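Local coordinates for protein single-stranded-DNA-specific exonuclease RecJ (Thermus thermophilus, PDB 2ZXR) that degrades single-stranded DNA in the 5' to 3' direction as a divalent-metal-dependent exonuclease, with no detectable action on single-stranded RNA, at residues Q311-A316 / P341-I346; L318-P323 / L334-G339; P358-A363 / G367-L372; A380-E385 / L389-H394; A398-D403 / P408-R413. One frame throughout, in Å; residues are numbered along the deposited sequence.

Interaction 1 (Q311-A316 / P341-I346)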
# COMPACT_ATOMS: atom_id res chain seq x y z
N GLN A 311 -12.73 5.71 20.03
CA GLN A 311 -11.39 5.28 20.41
C GLN A 311 -11.37 4.61 21.77
O GLN A 311 -10.72 3.59 21.94
CB GLN A 311 -10.43 6.47 20.42
CG GLN A 311 -9.95 6.83 19.03
CD GLN A 311 -9.34 8.22 18.96
OE1 GLN A 311 -8.53 8.51 18.07
NE2 GLN A 311 -9.72 9.09 19.89
N THR A 312 -12.10 5.19 22.72
CA THR A 312 -12.18 4.67 24.07
C THR A 312 -12.80 3.29 24.09
O THR A 312 -12.23 2.37 24.66
CB THR A 312 -12.98 5.61 24.98
OG1 THR A 312 -12.40 6.92 24.93
CG2 THR A 312 -12.97 5.09 26.43
N LEU A 313 -13.96 3.14 23.46
CA LEU A 313 -14.63 1.83 23.40
C LEU A 313 -13.75 0.79 22.70
O LEU A 313 -13.61 -0.34 23.17
CB LEU A 313 -15.95 1.94 22.65
CG LEU A 313 -17.05 2.77 23.32
CD1 LEU A 313 -18.19 3.07 22.32
CD2 LEU A 313 -17.59 1.97 24.53
N GLU A 314 -13.16 1.19 21.57
CA GLU A 314 -12.32 0.30 20.79
C GLU A 314 -11.14 -0.20 21.62
O GLU A 314 -10.81 -1.39 21.62
CB GLU A 314 -11.79 1.03 19.58
CG GLU A 314 -10.79 0.26 18.77
CD GLU A 314 -10.17 1.10 17.66
OE1 GLU A 314 -10.92 1.88 17.01
OE2 GLU A 314 -8.94 0.97 17.45
N GLU A 315 -10.49 0.72 22.33
CA GLU A 315 -9.36 0.35 23.15
C GLU A 315 -9.81 -0.59 24.28
O GLU A 315 -9.14 -1.57 24.55
CB GLU A 315 -8.66 1.59 23.69
CG GLU A 315 -7.18 1.34 23.91
CD GLU A 315 -6.41 1.07 22.59
OE1 GLU A 315 -5.39 0.36 22.65
OE2 GLU A 315 -6.81 1.56 21.50
N ALA A 316 -10.94 -0.31 24.93
CA ALA A 316 -11.40 -1.21 25.98
C ALA A 316 -11.77 -2.60 25.40
O ALA A 316 -11.49 -3.62 26.02
CB ALA A 316 -12.62 -0.62 26.73
N PRO A 341 -21.41 -2.91 18.74
CA PRO A 341 -21.23 -3.34 17.35
C PRO A 341 -20.55 -2.31 16.46
O PRO A 341 -19.96 -2.67 15.43
CB PRO A 341 -22.66 -3.67 16.91
CG PRO A 341 -23.26 -4.19 18.21
CD PRO A 341 -22.80 -3.11 19.16
N GLY A 342 -20.59 -1.06 16.88
CA GLY A 342 -19.97 0.01 16.13
C GLY A 342 -18.45 0.04 16.18
O GLY A 342 -17.80 0.70 15.34
N VAL A 343 -17.85 -0.67 17.13
CA VAL A 343 -16.40 -0.65 17.19
C VAL A 343 -15.73 -1.98 16.91
O VAL A 343 -14.50 -2.00 16.72
CB VAL A 343 -15.87 -0.12 18.56
CG1 VAL A 343 -16.70 1.08 19.00
CG2 VAL A 343 -15.85 -1.21 19.61
N MET A 344 -16.49 -3.08 16.86
CA MET A 344 -15.88 -4.39 16.65
C MET A 344 -15.15 -4.58 15.32
O MET A 344 -14.19 -5.32 15.25
CB MET A 344 -16.90 -5.54 16.89
CG MET A 344 -18.18 -5.51 16.05
SD MET A 344 -19.50 -6.81 16.43
CE MET A 344 -18.64 -7.96 17.44
N GLY A 345 -15.59 -3.89 14.27
CA GLY A 345 -14.93 -4.05 12.98
C GLY A 345 -13.45 -3.69 13.07
O GLY A 345 -12.59 -4.47 12.61
N ILE A 346 -13.15 -2.52 13.63
CA ILE A 346 -11.75 -2.11 13.76
C ILE A 346 -10.99 -2.99 14.78
O ILE A 346 -9.83 -3.30 14.58
CB ILE A 346 -11.61 -0.61 14.16
CG1 ILE A 346 -12.04 0.28 12.96
CG2 ILE A 346 -10.12 -0.29 14.53
CD1 ILE A 346 -12.04 1.77 13.25
O HOH W 1 -13.67 0.73 16.31

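Interaction 2 (L318-P323 / L334-G339)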
# COMPACT_ATOMS: atom_id res chain seq x y z
N LEU A 318 -10.53 -4.12 22.61
CA LEU A 318 -9.28 -4.77 22.21
C LEU A 318 -8.52 -5.21 23.48
O LEU A 318 -7.98 -6.31 23.54
CB LEU A 318 -8.46 -3.80 21.37
CG LEU A 318 -7.17 -4.20 20.64
CD1 LEU A 318 -6.03 -4.05 21.61
CD2 LEU A 318 -7.23 -5.61 20.07
N ARG A 319 -8.49 -4.36 24.50
CA ARG A 319 -7.79 -4.72 25.72
C ARG A 319 -8.40 -6.01 26.29
O ARG A 319 -7.67 -6.91 26.71
CB ARG A 319 -7.88 -3.60 26.75
CG ARG A 319 -7.11 -3.90 28.01
CD ARG A 319 -7.12 -2.74 29.00
NE ARG A 319 -6.34 -3.09 30.20
CZ ARG A 319 -5.02 -3.05 30.29
NH1 ARG A 319 -4.26 -2.66 29.27
NH2 ARG A 319 -4.44 -3.40 31.43
N LYS A 320 -9.72 -6.12 26.28
CA LYS A 320 -10.37 -7.33 26.79
C LYS A 320 -10.25 -8.55 25.87
O LYS A 320 -10.13 -9.69 26.33
CB LYS A 320 -11.86 -7.10 27.00
CG LYS A 320 -12.59 -8.40 27.37
CD LYS A 320 -14.08 -8.21 27.34
CE LYS A 320 -14.51 -7.05 28.21
NZ LYS A 320 -15.98 -6.81 28.05
N LEU A 321 -10.31 -8.31 24.57
CA LEU A 321 -10.28 -9.42 23.61
C LEU A 321 -8.93 -9.92 23.15
O LEU A 321 -8.73 -11.12 23.06
CB LEU A 321 -11.15 -9.06 22.39
CG LEU A 321 -12.63 -9.48 22.38
CD1 LEU A 321 -13.22 -9.54 23.80
CD2 LEU A 321 -13.41 -8.51 21.50
N LEU A 322 -8.00 -9.02 22.85
CA LEU A 322 -6.69 -9.42 22.36
C LEU A 322 -5.99 -10.48 23.21
O LEU A 322 -5.30 -11.35 22.67
CB LEU A 322 -5.78 -8.20 22.24
CG LEU A 322 -4.37 -8.48 21.69
CD1 LEU A 322 -4.47 -9.05 20.27
CD2 LEU A 322 -3.54 -7.17 21.70
N PRO A 323 -6.13 -10.42 24.54
CA PRO A 323 -5.46 -11.44 25.35
C PRO A 323 -6.02 -12.85 25.12
O PRO A 323 -5.39 -13.85 25.50
CB PRO A 323 -5.71 -10.98 26.78
CG PRO A 323 -5.88 -9.48 26.64
CD PRO A 323 -6.68 -9.34 25.37
N LEU A 334 -14.26 -14.83 18.94
CA LEU A 334 -14.55 -14.34 20.27
C LEU A 334 -15.93 -13.74 20.38
O LEU A 334 -16.49 -13.21 19.42
CB LEU A 334 -13.48 -13.33 20.67
CG LEU A 334 -12.07 -13.87 20.40
CD1 LEU A 334 -11.03 -12.74 20.49
CD2 LEU A 334 -11.76 -14.97 21.42
N LEU A 335 -16.46 -13.84 21.59
CA LEU A 335 -17.78 -13.36 21.94
C LEU A 335 -17.63 -12.31 23.02
O LEU A 335 -16.91 -12.52 23.99
CB LEU A 335 -18.62 -14.52 22.50
CG LEU A 335 -19.98 -14.17 23.10
CD1 LEU A 335 -20.93 -13.67 21.99
CD2 LEU A 335 -20.59 -15.43 23.78
N ASP A 336 -18.30 -11.18 22.84
CA ASP A 336 -18.27 -10.12 23.83
C ASP A 336 -19.71 -9.62 23.89
O ASP A 336 -20.09 -8.64 23.23
CB ASP A 336 -17.30 -9.01 23.42
CG ASP A 336 -17.22 -7.90 24.44
OD1 ASP A 336 -17.74 -8.09 25.56
OD2 ASP A 336 -16.64 -6.85 24.13
N PRO A 337 -20.54 -10.31 24.69
CA PRO A 337 -21.97 -10.05 24.89
C PRO A 337 -22.43 -8.61 24.85
O PRO A 337 -23.37 -8.28 24.13
CB PRO A 337 -22.24 -10.69 26.25
CG PRO A 337 -21.29 -11.86 26.25
CD PRO A 337 -20.03 -11.19 25.76
N GLU A 338 -21.77 -7.74 25.61
CA GLU A 338 -22.17 -6.35 25.66
C GLU A 338 -21.30 -5.40 24.84
O GLU A 338 -21.38 -4.19 25.01
CB GLU A 338 -22.20 -5.87 27.11
CG GLU A 338 -23.28 -6.52 27.97
CD GLU A 338 -24.67 -6.37 27.38
OE1 GLU A 338 -25.12 -5.21 27.15
OE2 GLU A 338 -25.33 -7.41 27.15
N GLY A 339 -20.47 -5.95 23.95
CA GLY A 339 -19.61 -5.12 23.13
C GLY A 339 -20.44 -4.22 22.22
O GLY A 339 -21.58 -4.55 21.90
O HOH W 2 -17.81 -5.12 27.02

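Interaction 3 (P358-A363 / G367-L372)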
# COMPACT_ATOMS: atom_id res chain seq x y z
N PRO A 358 -7.65 -15.13 10.59
CA PRO A 358 -9.00 -14.62 10.32
C PRO A 358 -9.60 -14.32 11.70
O PRO A 358 -9.30 -15.03 12.68
CB PRO A 358 -9.68 -15.80 9.63
CG PRO A 358 -8.55 -16.58 9.04
CD PRO A 358 -7.49 -16.51 10.09
N VAL A 359 -10.42 -13.28 11.81
CA VAL A 359 -11.02 -12.96 13.10
C VAL A 359 -12.51 -12.79 12.94
O VAL A 359 -12.99 -12.15 11.99
CB VAL A 359 -10.38 -11.69 13.74
CG1 VAL A 359 -11.09 -11.31 15.06
CG2 VAL A 359 -8.91 -11.95 14.02
N PHE A 360 -13.23 -13.43 13.86
CA PHE A 360 -14.69 -13.41 13.92
C PHE A 360 -15.04 -12.92 15.33
O PHE A 360 -14.60 -13.51 16.32
CB PHE A 360 -15.26 -14.83 13.76
CG PHE A 360 -14.89 -15.52 12.48
CD1 PHE A 360 -13.57 -15.91 12.25
CD2 PHE A 360 -15.84 -15.74 11.51
CE1 PHE A 360 -13.20 -16.52 11.04
CE2 PHE A 360 -15.49 -16.33 10.30
CZ PHE A 360 -14.17 -16.72 10.07
N LEU A 361 -15.83 -11.86 15.41
CA LEU A 361 -16.25 -11.30 16.68
C LEU A 361 -17.77 -11.20 16.67
O LEU A 361 -18.39 -10.87 15.64
CB LEU A 361 -15.68 -9.88 16.85
CG LEU A 361 -14.36 -9.66 17.59
CD1 LEU A 361 -13.42 -10.83 17.42
CD2 LEU A 361 -13.76 -8.32 17.14
N VAL A 362 -18.36 -11.48 17.83
CA VAL A 362 -19.81 -11.43 18.00
C VAL A 362 -20.06 -10.55 19.20
O VAL A 362 -19.40 -10.71 20.22
CB VAL A 362 -20.40 -12.82 18.30
CG1 VAL A 362 -21.90 -12.70 18.57
CG2 VAL A 362 -20.14 -13.75 17.13
N ALA A 363 -21.00 -9.62 19.10
CA ALA A 363 -21.33 -8.74 20.23
C ALA A 363 -22.77 -8.39 20.06
O ALA A 363 -23.18 -7.94 18.99
CB ALA A 363 -20.49 -7.48 20.22
N GLY A 367 -22.42 -9.90 14.21
CA GLY A 367 -21.10 -10.46 14.00
C GLY A 367 -20.29 -9.77 12.92
O GLY A 367 -20.83 -9.29 11.93
N THR A 368 -18.98 -9.74 13.12
CA THR A 368 -18.11 -9.13 12.14
C THR A 368 -16.98 -10.07 11.86
O THR A 368 -16.55 -10.80 12.75
CB THR A 368 -17.51 -7.81 12.66
OG1 THR A 368 -16.80 -7.18 11.59
CG2 THR A 368 -16.50 -8.08 13.80
N VAL A 369 -16.48 -10.05 10.63
CA VAL A 369 -15.36 -10.89 10.23
C VAL A 369 -14.32 -10.08 9.45
O VAL A 369 -14.69 -9.25 8.63
CB VAL A 369 -15.80 -12.02 9.25
CG1 VAL A 369 -14.60 -12.92 8.96
CG2 VAL A 369 -16.96 -12.85 9.83
N ARG A 370 -13.05 -10.31 9.74
CA ARG A 370 -11.95 -9.72 9.00
C ARG A 370 -11.11 -10.94 8.71
O ARG A 370 -10.84 -11.75 9.60
CB ARG A 370 -11.13 -8.70 9.82
CG ARG A 370 -11.88 -7.37 10.09
CD ARG A 370 -12.24 -6.62 8.79
NE ARG A 370 -13.06 -5.42 9.03
CZ ARG A 370 -14.38 -5.43 9.24
NH1 ARG A 370 -15.08 -6.56 9.23
NH2 ARG A 370 -15.00 -4.28 9.49
N SER A 371 -10.71 -11.10 7.46
CA SER A 371 -9.91 -12.25 7.09
C SER A 371 -8.80 -11.83 6.14
O SER A 371 -8.69 -10.67 5.74
CB SER A 371 -10.79 -13.32 6.43
OG SER A 371 -10.08 -14.55 6.29
N LEU A 372 -7.98 -12.81 5.76
CA LEU A 372 -6.86 -12.57 4.86
C LEU A 372 -6.44 -13.88 4.25
O LEU A 372 -7.06 -14.92 4.46
CB LEU A 372 -5.64 -12.08 5.65
CG LEU A 372 -4.88 -13.14 6.48
CD1 LEU A 372 -3.60 -12.52 7.07
CD2 LEU A 372 -5.76 -13.68 7.64

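Interaction 4 (A380-E385 / L389-H394)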
# COMPACT_ATOMS: atom_id res chain seq x y z
N ALA A 380 -16.37 -18.50 4.75
CA ALA A 380 -16.26 -19.12 6.08
C ALA A 380 -17.64 -19.05 6.75
O ALA A 380 -18.07 -20.00 7.42
CB ALA A 380 -15.23 -18.38 6.91
N LEU A 381 -18.34 -17.94 6.55
CA LEU A 381 -19.67 -17.79 7.11
C LEU A 381 -20.60 -18.74 6.38
O LEU A 381 -21.50 -19.34 6.98
CB LEU A 381 -20.18 -16.35 6.95
CG LEU A 381 -19.43 -15.26 7.73
CD1 LEU A 381 -20.19 -13.91 7.60
CD2 LEU A 381 -19.28 -15.66 9.20
N ARG A 382 -20.40 -18.87 5.07
CA ARG A 382 -21.23 -19.78 4.29
C ARG A 382 -21.12 -21.19 4.85
O ARG A 382 -22.12 -21.88 4.97
CB ARG A 382 -20.81 -19.77 2.82
CG ARG A 382 -21.62 -20.70 1.92
CD ARG A 382 -21.67 -20.13 0.52
NE ARG A 382 -22.13 -18.74 0.60
CZ ARG A 382 -21.82 -17.78 -0.27
NH1 ARG A 382 -21.03 -18.05 -1.30
NH2 ARG A 382 -22.29 -16.54 -0.09
N SER A 383 -19.93 -21.62 5.22
CA SER A 383 -19.75 -22.96 5.76
C SER A 383 -20.56 -23.18 7.03
O SER A 383 -20.84 -24.31 7.39
CB SER A 383 -18.26 -23.26 6.04
OG SER A 383 -17.80 -22.68 7.26
N ALA A 384 -20.92 -22.10 7.72
CA ALA A 384 -21.71 -22.22 8.95
C ALA A 384 -23.06 -21.50 8.82
O ALA A 384 -23.67 -21.15 9.84
CB ALA A 384 -20.91 -21.61 10.10
N GLU A 385 -23.54 -21.31 7.59
CA GLU A 385 -24.77 -20.55 7.36
C GLU A 385 -26.08 -20.99 8.01
O GLU A 385 -26.94 -20.14 8.30
CB GLU A 385 -24.99 -20.35 5.86
CG GLU A 385 -25.44 -21.59 5.12
CD GLU A 385 -25.50 -21.34 3.62
OE1 GLU A 385 -26.19 -20.38 3.19
OE2 GLU A 385 -24.85 -22.11 2.87
N LEU A 389 -28.69 -15.85 11.25
CA LEU A 389 -29.96 -15.21 10.94
C LEU A 389 -29.83 -14.53 9.58
O LEU A 389 -30.81 -14.36 8.84
CB LEU A 389 -30.30 -14.17 12.01
CG LEU A 389 -30.54 -14.82 13.38
CD1 LEU A 389 -30.75 -13.75 14.44
CD2 LEU A 389 -31.77 -15.76 13.27
N ARG A 390 -28.60 -14.13 9.25
CA ARG A 390 -28.32 -13.49 7.97
C ARG A 390 -26.84 -13.17 7.95
O ARG A 390 -26.20 -13.07 9.02
CB ARG A 390 -29.12 -12.20 7.83
CG ARG A 390 -29.04 -11.33 9.06
CD ARG A 390 -29.05 -9.88 8.69
NE ARG A 390 -27.86 -9.19 9.19
CZ ARG A 390 -27.88 -8.22 10.10
NH1 ARG A 390 -29.04 -7.82 10.61
NH2 ARG A 390 -26.75 -7.62 10.49
N TYR A 391 -26.29 -13.02 6.76
CA TYR A 391 -24.87 -12.70 6.61
C TYR A 391 -24.58 -12.23 5.20
O TYR A 391 -25.38 -12.44 4.27
CB TYR A 391 -24.02 -13.94 6.91
CG TYR A 391 -24.03 -14.99 5.82
CD1 TYR A 391 -25.16 -15.79 5.59
CD2 TYR A 391 -22.89 -15.22 5.04
CE1 TYR A 391 -25.14 -16.80 4.62
CE2 TYR A 391 -22.86 -16.23 4.07
CZ TYR A 391 -23.98 -17.02 3.86
OH TYR A 391 -23.94 -18.02 2.92
N GLY A 392 -23.43 -11.59 5.04
CA GLY A 392 -23.02 -11.11 3.74
C GLY A 392 -21.60 -10.58 3.80
O GLY A 392 -21.05 -10.41 4.89
N GLY A 393 -20.99 -10.32 2.64
CA GLY A 393 -19.64 -9.81 2.64
C GLY A 393 -18.80 -10.35 1.49
O GLY A 393 -19.33 -10.91 0.53
N HIS A 394 -17.49 -10.18 1.62
CA HIS A 394 -16.55 -10.62 0.61
C HIS A 394 -15.39 -11.35 1.25
O HIS A 394 -15.44 -11.73 2.42
CB HIS A 394 -16.04 -9.40 -0.19
CG HIS A 394 -15.49 -8.30 0.67
ND1 HIS A 394 -16.28 -7.32 1.23
CD2 HIS A 394 -14.22 -8.03 1.08
CE1 HIS A 394 -15.54 -6.50 1.95
NE2 HIS A 394 -14.28 -6.91 1.87

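Interaction 5 (A398-D403 / P408-R413)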
# COMPACT_ATOMS: atom_id res chain seq x y z
N ALA A 398 -16.68 -9.39 6.34
CA ALA A 398 -18.05 -9.88 6.22
C ALA A 398 -18.81 -9.55 7.48
O ALA A 398 -18.22 -9.22 8.49
CB ALA A 398 -18.06 -11.40 5.96
N GLY A 399 -20.13 -9.61 7.42
CA GLY A 399 -20.92 -9.29 8.59
C GLY A 399 -22.06 -10.30 8.71
O GLY A 399 -22.43 -10.95 7.73
N PHE A 400 -22.60 -10.44 9.92
CA PHE A 400 -23.70 -11.37 10.12
C PHE A 400 -24.45 -11.05 11.39
O PHE A 400 -24.10 -10.13 12.11
CB PHE A 400 -23.19 -12.83 10.14
CG PHE A 400 -22.17 -13.15 11.23
CD1 PHE A 400 -22.57 -13.80 12.41
CD2 PHE A 400 -20.82 -12.85 11.06
CE1 PHE A 400 -21.62 -14.14 13.41
CE2 PHE A 400 -19.88 -13.18 12.05
CZ PHE A 400 -20.28 -13.83 13.23
N ALA A 401 -25.53 -11.79 11.62
CA ALA A 401 -26.31 -11.65 12.82
C ALA A 401 -26.51 -13.11 13.23
O ALA A 401 -26.53 -14.00 12.36
CB ALA A 401 -27.66 -10.96 12.54
N MET A 402 -26.66 -13.35 14.52
CA MET A 402 -26.79 -14.71 15.02
C MET A 402 -27.15 -14.74 16.50
O MET A 402 -26.74 -13.87 17.28
CB MET A 402 -25.46 -15.44 14.81
CG MET A 402 -25.33 -16.77 15.52
SD MET A 402 -23.66 -17.52 15.36
CE MET A 402 -22.84 -16.83 16.79
N ASP A 403 -27.90 -15.76 16.90
CA ASP A 403 -28.27 -15.90 18.29
C ASP A 403 -26.98 -16.30 19.01
O ASP A 403 -26.36 -17.30 18.65
CB ASP A 403 -29.33 -17.00 18.43
CG ASP A 403 -29.91 -17.06 19.82
OD1 ASP A 403 -29.14 -17.29 20.77
OD2 ASP A 403 -31.13 -16.88 19.96
N PRO A 408 -20.82 -21.33 20.53
CA PRO A 408 -19.86 -22.45 20.52
C PRO A 408 -19.91 -23.28 19.23
O PRO A 408 -18.87 -23.70 18.70
CB PRO A 408 -20.24 -23.27 21.75
CG PRO A 408 -20.75 -22.17 22.73
CD PRO A 408 -21.60 -21.30 21.78
N ALA A 409 -21.11 -23.50 18.70
CA ALA A 409 -21.27 -24.29 17.49
C ALA A 409 -20.68 -23.55 16.30
O ALA A 409 -20.05 -24.15 15.41
CB ALA A 409 -22.76 -24.58 17.25
N PHE A 410 -20.91 -22.24 16.28
CA PHE A 410 -20.40 -21.38 15.21
C PHE A 410 -18.88 -21.43 15.23
O PHE A 410 -18.25 -21.54 14.18
CB PHE A 410 -20.87 -19.94 15.45
CG PHE A 410 -20.27 -18.95 14.49
CD1 PHE A 410 -20.70 -18.89 13.16
CD2 PHE A 410 -19.27 -18.08 14.91
CE1 PHE A 410 -20.14 -17.97 12.27
CE2 PHE A 410 -18.70 -17.16 14.03
CZ PHE A 410 -19.13 -17.10 12.71
N LYS A 411 -18.31 -21.34 16.42
CA LYS A 411 -16.86 -21.36 16.57
C LYS A 411 -16.20 -22.63 16.04
O LYS A 411 -15.24 -22.54 15.27
CB LYS A 411 -16.49 -21.18 18.05
CG LYS A 411 -15.00 -21.25 18.38
CD LYS A 411 -14.81 -20.90 19.85
CE LYS A 411 -13.37 -20.57 20.20
NZ LYS A 411 -12.50 -21.75 20.50
N ALA A 412 -16.70 -23.80 16.43
CA ALA A 412 -16.08 -25.05 15.97
C ALA A 412 -16.13 -25.13 14.46
O ALA A 412 -15.17 -25.54 13.80
CB ALA A 412 -16.79 -26.26 16.59
N ARG A 413 -17.27 -24.72 13.92
CA ARG A 413 -17.49 -24.73 12.50
C ARG A 413 -16.48 -23.84 11.75
O ARG A 413 -15.80 -24.30 10.81
CB ARG A 413 -18.90 -24.23 12.21
CG ARG A 413 -19.35 -24.45 10.80
CD ARG A 413 -19.69 -25.93 10.64
NE ARG A 413 -20.92 -26.24 11.35
CZ ARG A 413 -22.13 -26.00 10.87
NH1 ARG A 413 -22.29 -25.45 9.67
NH2 ARG A 413 -23.20 -26.29 11.59

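Interaction 1 (Q311-A316 / P341-I346)
A helix-helix crossing brings Leu313 and Glu314, in the long helix 293-321, against Val343 and Ile346 in helix 341-355. The segment axes approach to 9.0 Å and cross at -63°, and the backbones come nearest at Glu314 and Val343. The CB of Val343 is directed toward the other helix, and its two methyls are split between neighbours: CG1 meets Leu313 CB at 3.8 Å, while CG2 sits 4.0 Å from Glu314 CA. The Leu313 and Val343 side chains meet at roughly a right angle. One turn on, the Ile346 CG2 methyl rests against the Glu314 carboxylate, 3.4 Å from both OE1 and OE2. Glu314 gets there with CG anti to the backbone N (chi1 174°) and an extended chain that runs down to Ile346. A water donates to Glu314 OE1 at 3.1 Å and to Val343 O at 2.9 Å, linking the acid to the backbone of segment 341-346. This buried carboxylate is further held by two salt bridges, OE2 to Arg350 and OE1 to Arg310, which probably favour its charged form. The side chain of Ile346 lies about 10 Å from that of Asp82, a manganese ligand. Met317, farther along helix 293-321, also packs on Val343, and Met344 turns from this interface toward Leu361 and Ala363 of strand 359-363, leaving helix 341-355 between the long helix and the sheet.

Interaction 2 (L318-P323 / L334-G339)
Asp336 presents its flat carboxylate to Lys320 and Leu321 with both of them on the same face. Lys320 NZ is 3.3 Å from Asp336 OD1 and stands well off the carboxylate plane; the salt bridge includes a weak hydrogen bond. Leu321 CD1 lies over that face too, closer to the carbon end of the side chain, 4.1 Å from Asp336 CB. A water on the other side of the plane and nearer to it accepts from Lys320 NZ at 2.7 Å and gives a weak hydrogen bond to Asp336 OD1, closing a small triangle of lysine, water and acid. Asp336 has CG anti to its backbone N (chi1 -178°), which carries the carboxylate out toward the helix. Lys320 starts out extended and bends at chi3 (-55°), bringing the ammonium round to the acid from the solvent-exposed side of the helix. Farther in, leucine packing takes over: Leu334 CD1 reaches Leu321 CG at 4.1 Å and the carbonyl Leu321 O at 3.8 Å, the two side chains overlapping alongside each other but running in opposite senses. Leu321 also packs on Ile351 of helix 341-355, and Leu334 on Leu361 of the adjacent strand. After Leu335 the chain enters a type I turn from Asp336 to Gly339, closed by Gly339 N to Asp336 O at 2.8 Å. The C-terminal part of helix 293-321 thus packs on the outer strand 332-335 of the DHHA1-domain sheet, where that strand, helix 341-355 and the parallel neighbouring strand 359-363 form a beta-alpha-beta crossover.

Interaction 3 (P358-A363 / G367-L372)
Val369 holds CG1 anti to its backbone N (chi1 -176°), and Phe360 has CG anti to its carbonyl carbon (chi1 -59°); these torsions run the isopropyl group and the ring alongside each other, out of the same face of the sheet. Val369 CG1 sits over one face of the Phe360 ring, 4.0 Å from its centroid and 17° off the normal, a CH-pi contact. The second methyl, CG2, meets Phe360 CD2 at 3.5 Å. Both belong to a non-hydrogen-bonded pair of the antiparallel strands. On the opposite face of the sheet, Leu361 CB touches Thr368 CG2 at 3.6 Å. The hydrogen-bonded pairs alternate with these: Val359 N to Arg370 O is 2.7 Å and Arg370 N to Val359 O is 2.9 Å, then Leu361 N to Thr368 O is 3.0 Å and Thr368 N to Leu361 O is 2.8 Å, all four nearly straight. Beyond the Val359-Arg370 pair, Pro358 CB and CG rest on the Ser371 hydroxyl, whose polar partner is Ile375 O. Arg370 folds back along its own strand, and NH1 approaches Val369 O from well above the carbonyl plane. The Arg370 side chain lies about 10 Å from that of the manganese ligand Asp82. Ala380 and Leu381 cover the Phe360 side; on the other, helix 341-355 packs against Val359 and Leu361. The whole is a beta hairpin with a short connection, at the centre of the mixed sheet of the DHHA1 domain, with Arg370 probably on the face nearer the metal site.

Interaction 4 (A380-E385 / L389-H394)
Tyr391 is where segment 389-394 first meets the helix, and its side chain carries nearly all of the contact. Its CG lies between the backbone N and the carbonyl carbon (chi1 74°), which brings the ring against residues Leu381 to Glu385. Near the backbone, Tyr391 CD2 rests on Leu381 CB at 3.5 Å, and Leu381 O lies over one face of the ring. Farther out, Tyr391 CE1 meets Glu385 CB at 3.8 Å. The hydroxyl has two partners: Arg382 NE donates to Tyr391 OH at 3.0 Å along a straight line (180°) in the guanidinium plane, and OH gives a weak hydrogen bond to Glu385 OE1 at 3.3 Å. The guanidinium also has a salt bridge to Glu379 through NH1, which probably helps hold its orientation. Gly392 follows, bonding through its backbone to Gly399. At Gly393 the chain takes a positive phi (144°) that suits glycine, and His394 makes a backbone bond to Val378. Strand 390-393 is the outermost of its sheet, alongside strand 397-401. Tyr391 packs on Phe400 as well, while Leu381 continues inward onto Phe360 and Phe400 beneath helix 377-383 and meets Phe410 of helix 407-419.

Interaction 5 (A398-D403 / P408-R413)
Phe400 and Phe410 meet obliquely at their outer ends in the tight half of this contact, with the two CZ atoms 3.5 Å apart. They approach from opposite directions, ring centroids 5.0 Å apart and planes at 36°, and Phe400 CE1 lies over one face of the Phe410 ring. Phe410 extends from the helix with CG anti to its backbone N (chi1 174°), reaching down to the sheet, whereas Phe400 rises to meet it with CG between its backbone N and carbonyl carbon (chi1 60°). Beside them Met402 makes a Met-aromatic contact: its SD lies 4.4 Å from the Phe410 ring centroid, oblique to it, and 3.7 Å from Phe410 CB. Met402 CE follows at 3.9 Å from the same CB, so sulfur and methyl both flank the root of the aromatic side chain. In the DHHA1 domain this is how helix 407-419 lies on the sheet, next to helix 377-383, whose Leu381 touches both phenylalanines; Leu388 fills in against Phe400 and Met402. The solvent side is different. Pro408, pointing away, Ala409 and Ala412 are exposed, and Asp403, farther along the chain from Met402, is exposed too, its OD1 bonded to Ala405 N. At the helix flank Lys411 pairs with Glu415, and Arg413 reaches Asp386 and the backbone O of Ser383.

Interactions 2, 3 and 5 are largely buried, whereas 1 and 4 are only partly buried. All but interaction 1 reach one mixed sheet: strand 359-363 of interaction 3 is hydrogen-bonded to strand 332-335 of interaction 2, and its partner strand 366-370 to strand 397-401 of interaction 5, which in turn pairs with strand 390-393 of interaction 4. Interactions 1 and 2 share helix 293-321. The chemistry changes with place: backbone bonds dominate the central hairpin, aromatic and sulfur packing fills interaction 5, charged groups join aliphatic side chains in 1 and 2, and a tyrosine hydroxyl meets charges in 4. Met344 links interaction 1 to the hairpin, and Leu381 links interaction 4 to it.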